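Local structure of beta-1,4-mannanase (Aplysia kurodai, 3VUP) at residues A[56-61]-A[318-323]; A[322-325]-A[330-333]. The protein probably breaks down mannan in the sea hare's digestive fluid by hydrolysing the beta-1,4 linkages between mannose units. All coordinates share one frame; numbering follows the deposited sequence. Where two conformers were deposited one is given.

Contact 1 of 2, residues A[56-61]-A[318-323]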
# COMPACT_ATOMS: atom_id res chain seq x y z
N GLY A 56 -15.96 5.10 7.81
CA GLY A 56 -14.69 4.49 7.48
C GLY A 56 -13.76 4.50 8.67
O GLY A 56 -13.90 5.32 9.58
N ASN A 57 -12.79 3.58 8.65
CA ASN A 57 -11.76 3.53 9.68
C ASN A 57 -10.34 3.54 9.12
O ASN A 57 -9.40 3.43 9.89
CB ASN A 57 -11.95 2.32 10.62
CG ASN A 57 -11.77 0.99 9.91
OD1 ASN A 57 -11.19 0.90 8.83
ND2 ASN A 57 -12.26 -0.06 10.54
N SER A 58 -10.18 3.66 7.80
CA SER A 58 -8.88 3.44 7.12
C SER A 58 -8.67 4.41 5.97
O SER A 58 -9.58 4.53 5.15
CB SER A 58 -8.85 2.05 6.49
OG SER A 58 -8.70 1.02 7.44
N MET A 59 -7.49 5.02 5.87
CA MET A 59 -7.12 5.87 4.74
C MET A 59 -5.74 5.46 4.22
O MET A 59 -4.78 5.47 4.99
CB MET A 59 -7.06 7.33 5.21
CG MET A 59 -6.75 8.34 4.12
SD MET A 59 -8.16 8.78 3.08
CE MET A 59 -8.96 10.04 4.06
N ARG A 60 -5.64 5.14 2.93
CA ARG A 60 -4.36 4.96 2.26
C ARG A 60 -4.06 6.26 1.53
O ARG A 60 -4.93 6.83 0.88
CB ARG A 60 -4.43 3.79 1.28
CG ARG A 60 -3.15 3.54 0.47
CD ARG A 60 -3.24 2.21 -0.21
NE ARG A 60 -2.10 1.79 -1.03
CZ ARG A 60 -2.09 1.73 -2.36
NH1 ARG A 60 -3.09 2.22 -3.08
NH2 ARG A 60 -1.04 1.20 -2.97
N LEU A 61 -2.82 6.75 1.64
CA LEU A 61 -2.43 7.96 0.92
C LEU A 61 -0.94 7.87 0.60
O LEU A 61 -0.19 7.17 1.28
CB LEU A 61 -2.76 9.24 1.70
CG LEU A 61 -1.86 9.68 2.85
CD1 LEU A 61 -2.30 11.04 3.35
CD2 LEU A 61 -1.87 8.68 4.00
N GLY A 318 -10.09 -6.29 4.39
CA GLY A 318 -10.35 -4.87 4.28
C GLY A 318 -10.73 -4.49 2.86
O GLY A 318 -10.52 -5.28 1.93
N ALA A 319 -11.27 -3.29 2.72
CA ALA A 319 -11.73 -2.76 1.44
C ALA A 319 -11.44 -1.27 1.43
O ALA A 319 -11.97 -0.52 2.25
CB ALA A 319 -13.24 -2.98 1.29
N TRP A 320 -10.58 -0.86 0.49
CA TRP A 320 -10.26 0.55 0.30
C TRP A 320 -10.58 0.93 -1.14
O TRP A 320 -9.91 0.47 -2.08
CB TRP A 320 -8.78 0.86 0.57
CG TRP A 320 -8.27 0.44 1.92
CD1 TRP A 320 -8.97 0.37 3.08
CD2 TRP A 320 -6.93 0.03 2.23
NE1 TRP A 320 -8.15 -0.06 4.10
CE2 TRP A 320 -6.89 -0.27 3.61
CE3 TRP A 320 -5.77 -0.10 1.48
CZ2 TRP A 320 -5.73 -0.70 4.24
CZ3 TRP A 320 -4.62 -0.54 2.11
CH2 TRP A 320 -4.60 -0.82 3.48
N SER A 321 -11.59 1.77 -1.34
CA SER A 321 -11.93 2.22 -2.68
C SER A 321 -10.93 3.27 -3.19
O SER A 321 -10.16 3.86 -2.41
CB SER A 321 -13.36 2.76 -2.71
OG SER A 321 -13.55 3.77 -1.74
N TRP A 322 -10.94 3.50 -4.50
CA TRP A 322 -9.95 4.36 -5.15
C TRP A 322 -10.40 5.80 -5.40
O TRP A 322 -11.37 6.04 -6.12
CB TRP A 322 -9.51 3.72 -6.48
CG TRP A 322 -8.57 4.62 -7.22
CD1 TRP A 322 -8.82 5.29 -8.39
CD2 TRP A 322 -7.25 5.01 -6.81
NE1 TRP A 322 -7.73 6.06 -8.73
CE2 TRP A 322 -6.75 5.91 -7.78
CE3 TRP A 322 -6.43 4.67 -5.72
CZ2 TRP A 322 -5.48 6.48 -7.70
CZ3 TRP A 322 -5.16 5.24 -5.64
CH2 TRP A 322 -4.70 6.14 -6.63
N HIS A 323 -9.67 6.74 -4.81
CA HIS A 323 -9.74 8.18 -5.08
C HIS A 323 -10.92 8.86 -4.39
O HIS A 323 -11.87 9.32 -5.03
CB HIS A 323 -9.68 8.52 -6.57
CG HIS A 323 -8.96 9.79 -6.84
ND1 HIS A 323 -9.32 10.99 -6.26
CD2 HIS A 323 -7.87 10.04 -7.60
CE1 HIS A 323 -8.47 11.93 -6.66
NE2 HIS A 323 -7.59 11.38 -7.48
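W320 overlaps the inward-facing side chains of S58 and R60 with its indole, inside the closed eight-stranded barrel of a TIM-barrel hydrolase. It shows how barrel strands that are not neighbours meet through their side chains: strand 18-22 runs between strands 58-65 and 318-322, whose local axes come no closer than 8.1 Å. S58 and R60 alternate with M59, which faces the other way. With CG set anti to its own carbonyl carbon (chi1 -55°), W320 offers its pyrrole end to S58, where CB comes 3.3 Å from NE1. The benzene end meets R60 instead, and CD lies 3.8 Å from CE3. R60 leaves the strand with CG anti to the backbone N (chi1 177°) and stays extended to NE, crossing the tryptophan side chain at about a right angle, although the guanidinium and indole planes differ by only 18°. The aliphatic part thus packs against the indole while the charged end travels on to N22, N161, D158 and E293, which hold it by hydrogen bonds and salt bridges. W322 lies beside a bound Tris molecule, consistent with a pocket at this mouth of the barrel, and its CZ3 comes no nearer than 4.5 Å to NH1 of R60.

Contact 2 of 2, residues A[322-325]-A[330-333]. With SO4 (sulfate ion), chain F.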
# COMPACT_ATOMS: atom_id res chain seq x y z
N TRP A 322 -10.94 3.50 -4.50
CA TRP A 322 -9.95 4.36 -5.15
C TRP A 322 -10.40 5.80 -5.40
O TRP A 322 -11.37 6.04 -6.12
CB TRP A 322 -9.51 3.72 -6.48
CG TRP A 322 -8.57 4.62 -7.22
CD1 TRP A 322 -8.82 5.29 -8.39
CD2 TRP A 322 -7.25 5.01 -6.81
NE1 TRP A 322 -7.73 6.06 -8.73
CE2 TRP A 322 -6.75 5.91 -7.78
CE3 TRP A 322 -6.43 4.67 -5.72
CZ2 TRP A 322 -5.48 6.48 -7.70
CZ3 TRP A 322 -5.16 5.24 -5.64
CH2 TRP A 322 -4.70 6.14 -6.63
N HIS A 323 -9.67 6.74 -4.81
CA HIS A 323 -9.74 8.18 -5.08
C HIS A 323 -10.92 8.86 -4.39
O HIS A 323 -11.87 9.32 -5.03
CB HIS A 323 -9.68 8.52 -6.57
CG HIS A 323 -8.96 9.79 -6.84
ND1 HIS A 323 -9.32 10.99 -6.26
CD2 HIS A 323 -7.87 10.04 -7.60
CE1 HIS A 323 -8.47 11.93 -6.66
NE2 HIS A 323 -7.59 11.38 -7.48
N LEU A 324 -10.84 8.95 -3.07
CA LEU A 324 -11.90 9.60 -2.30
C LEU A 324 -12.05 11.06 -2.67
O LEU A 324 -13.16 11.58 -2.65
CB LEU A 324 -11.63 9.48 -0.81
CG LEU A 324 -11.73 8.07 -0.22
CD1 LEU A 324 -11.23 8.07 1.20
CD2 LEU A 324 -13.17 7.55 -0.29
N VAL A 325 -10.96 11.75 -2.98
CA VAL A 325 -11.07 13.17 -3.31
C VAL A 325 -12.02 13.39 -4.48
O VAL A 325 -12.87 14.28 -4.43
CB VAL A 325 -9.69 13.80 -3.57
CG1 VAL A 325 -9.83 15.15 -4.23
CG2 VAL A 325 -8.93 13.93 -2.26
N ASN A 330 -19.76 9.08 -4.18
CA ASN A 330 -20.30 7.76 -4.44
C ASN A 330 -19.77 6.73 -3.46
O ASN A 330 -20.51 5.91 -2.92
CB ASN A 330 -19.99 7.34 -5.88
CG ASN A 330 -20.78 6.12 -6.31
OD1 ASN A 330 -21.99 6.05 -6.09
ND2 ASN A 330 -20.09 5.14 -6.90
N GLN A 331 -18.46 6.75 -3.24
CA GLN A 331 -17.83 5.68 -2.48
C GLN A 331 -18.25 5.65 -1.02
O GLN A 331 -18.35 4.58 -0.42
CB GLN A 331 -16.31 5.72 -2.65
CG GLN A 331 -15.91 5.43 -4.09
CD GLN A 331 -14.43 5.57 -4.35
OE1 GLN A 331 -13.64 5.89 -3.46
NE2 GLN A 331 -14.04 5.32 -5.59
N ARG A 332 -18.51 6.83 -0.45
CA ARG A 332 -18.99 6.91 0.92
C ARG A 332 -20.28 6.14 1.15
O ARG A 332 -20.54 5.70 2.26
CB ARG A 332 -19.19 8.35 1.35
CG ARG A 332 -17.91 9.05 1.72
CD ARG A 332 -18.15 10.42 2.34
NE ARG A 332 -18.57 11.42 1.36
CZ ARG A 332 -17.74 12.11 0.59
NH1 ARG A 332 -18.20 13.01 -0.26
NH2 ARG A 332 -16.42 11.88 0.66
N LYS A 333 -21.09 5.99 0.10
CA LYS A 333 -22.31 5.20 0.25
C LYS A 333 -22.00 3.76 0.60
O LYS A 333 -22.69 3.15 1.42
CB LYS A 333 -23.09 5.18 -1.06
CG LYS A 333 -23.53 6.51 -1.57
CD LYS A 333 -24.24 6.37 -2.91
CE LYS A 333 -25.57 5.65 -2.76
NZ LYS A 333 -26.25 5.48 -4.07
S SO4 F . -16.68 5.32 -8.62
O1 SO4 F . -15.42 6.02 -8.50
O2 SO4 F . -16.77 4.79 -7.31
O3 SO4 F . -17.80 6.24 -8.61
O4 SO4 F . -16.67 4.60 -9.88
O HOH W 1 -14.27 13.31 -0.79
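Q331 turns back from the second turn of helix 324-338 to W322, in the connection between the eighth barrel strand and that helix. The direct hydrogen bond runs from Q331 NE2 to W322 O at 2.8 Å and is nearly straight (162°). The acceptor lies close to the plane of the glutamine amide, but the donor stands well above the carbonyl plane of W322, 47° out of it. CG anti to the carbonyl carbon (chi1 -65°) and an extended chain beyond it carry the amide this far. Its other end is held as well, since OE1 is hydrogen-bonded to the hydroxyl of S321. Replacing Q331 by alanine removes the amide and is likely to leave W322 O and the S321 hydroxyl without this partner and a gap beside L324. At the start of the helix, H323 acts as N-cap through ND1 to the backbone N of Q326.

The carbon contact is slight: L324 CD2 lies against the amide oxygen, 3.6 Å from Q331 OE1.

An anion is held too. A sulfate, probably from the crystallisation liquor, takes a hydrogen bond from Q331 NE2 to its O2 at 3.3 Å and one from N330 ND2 to its O3 at 3.1 Å; the charged side chain of R327, through NE, and the backbone N of Q297 also donate to it.

Both ends of the buried amide are thus engaged, NE2 by W322 O and the sulfate, OE1 by S321, and its flip is probably fixed.

How the contacts relate
Followed from the N terminus, the chain reaches 56-61 on the second barrel strand, then passes through five further barrel strands and their connections before 318-323 arrives on the eighth; contact 1 closes this span of 256 residues across the barrel interior. Contact 2 closes a loop of just four residues, all helical, between 322-325 and 330-333. The two neither nest nor cross: the second starts on W322 and H323, where the first finishes, and their centres are 9 Å apart. Strand 318-322 uses both its sides, W320 facing inward to strand 58-65 while S321 faces helix 324-338, so barrel interior and outer helix are tied through one strand.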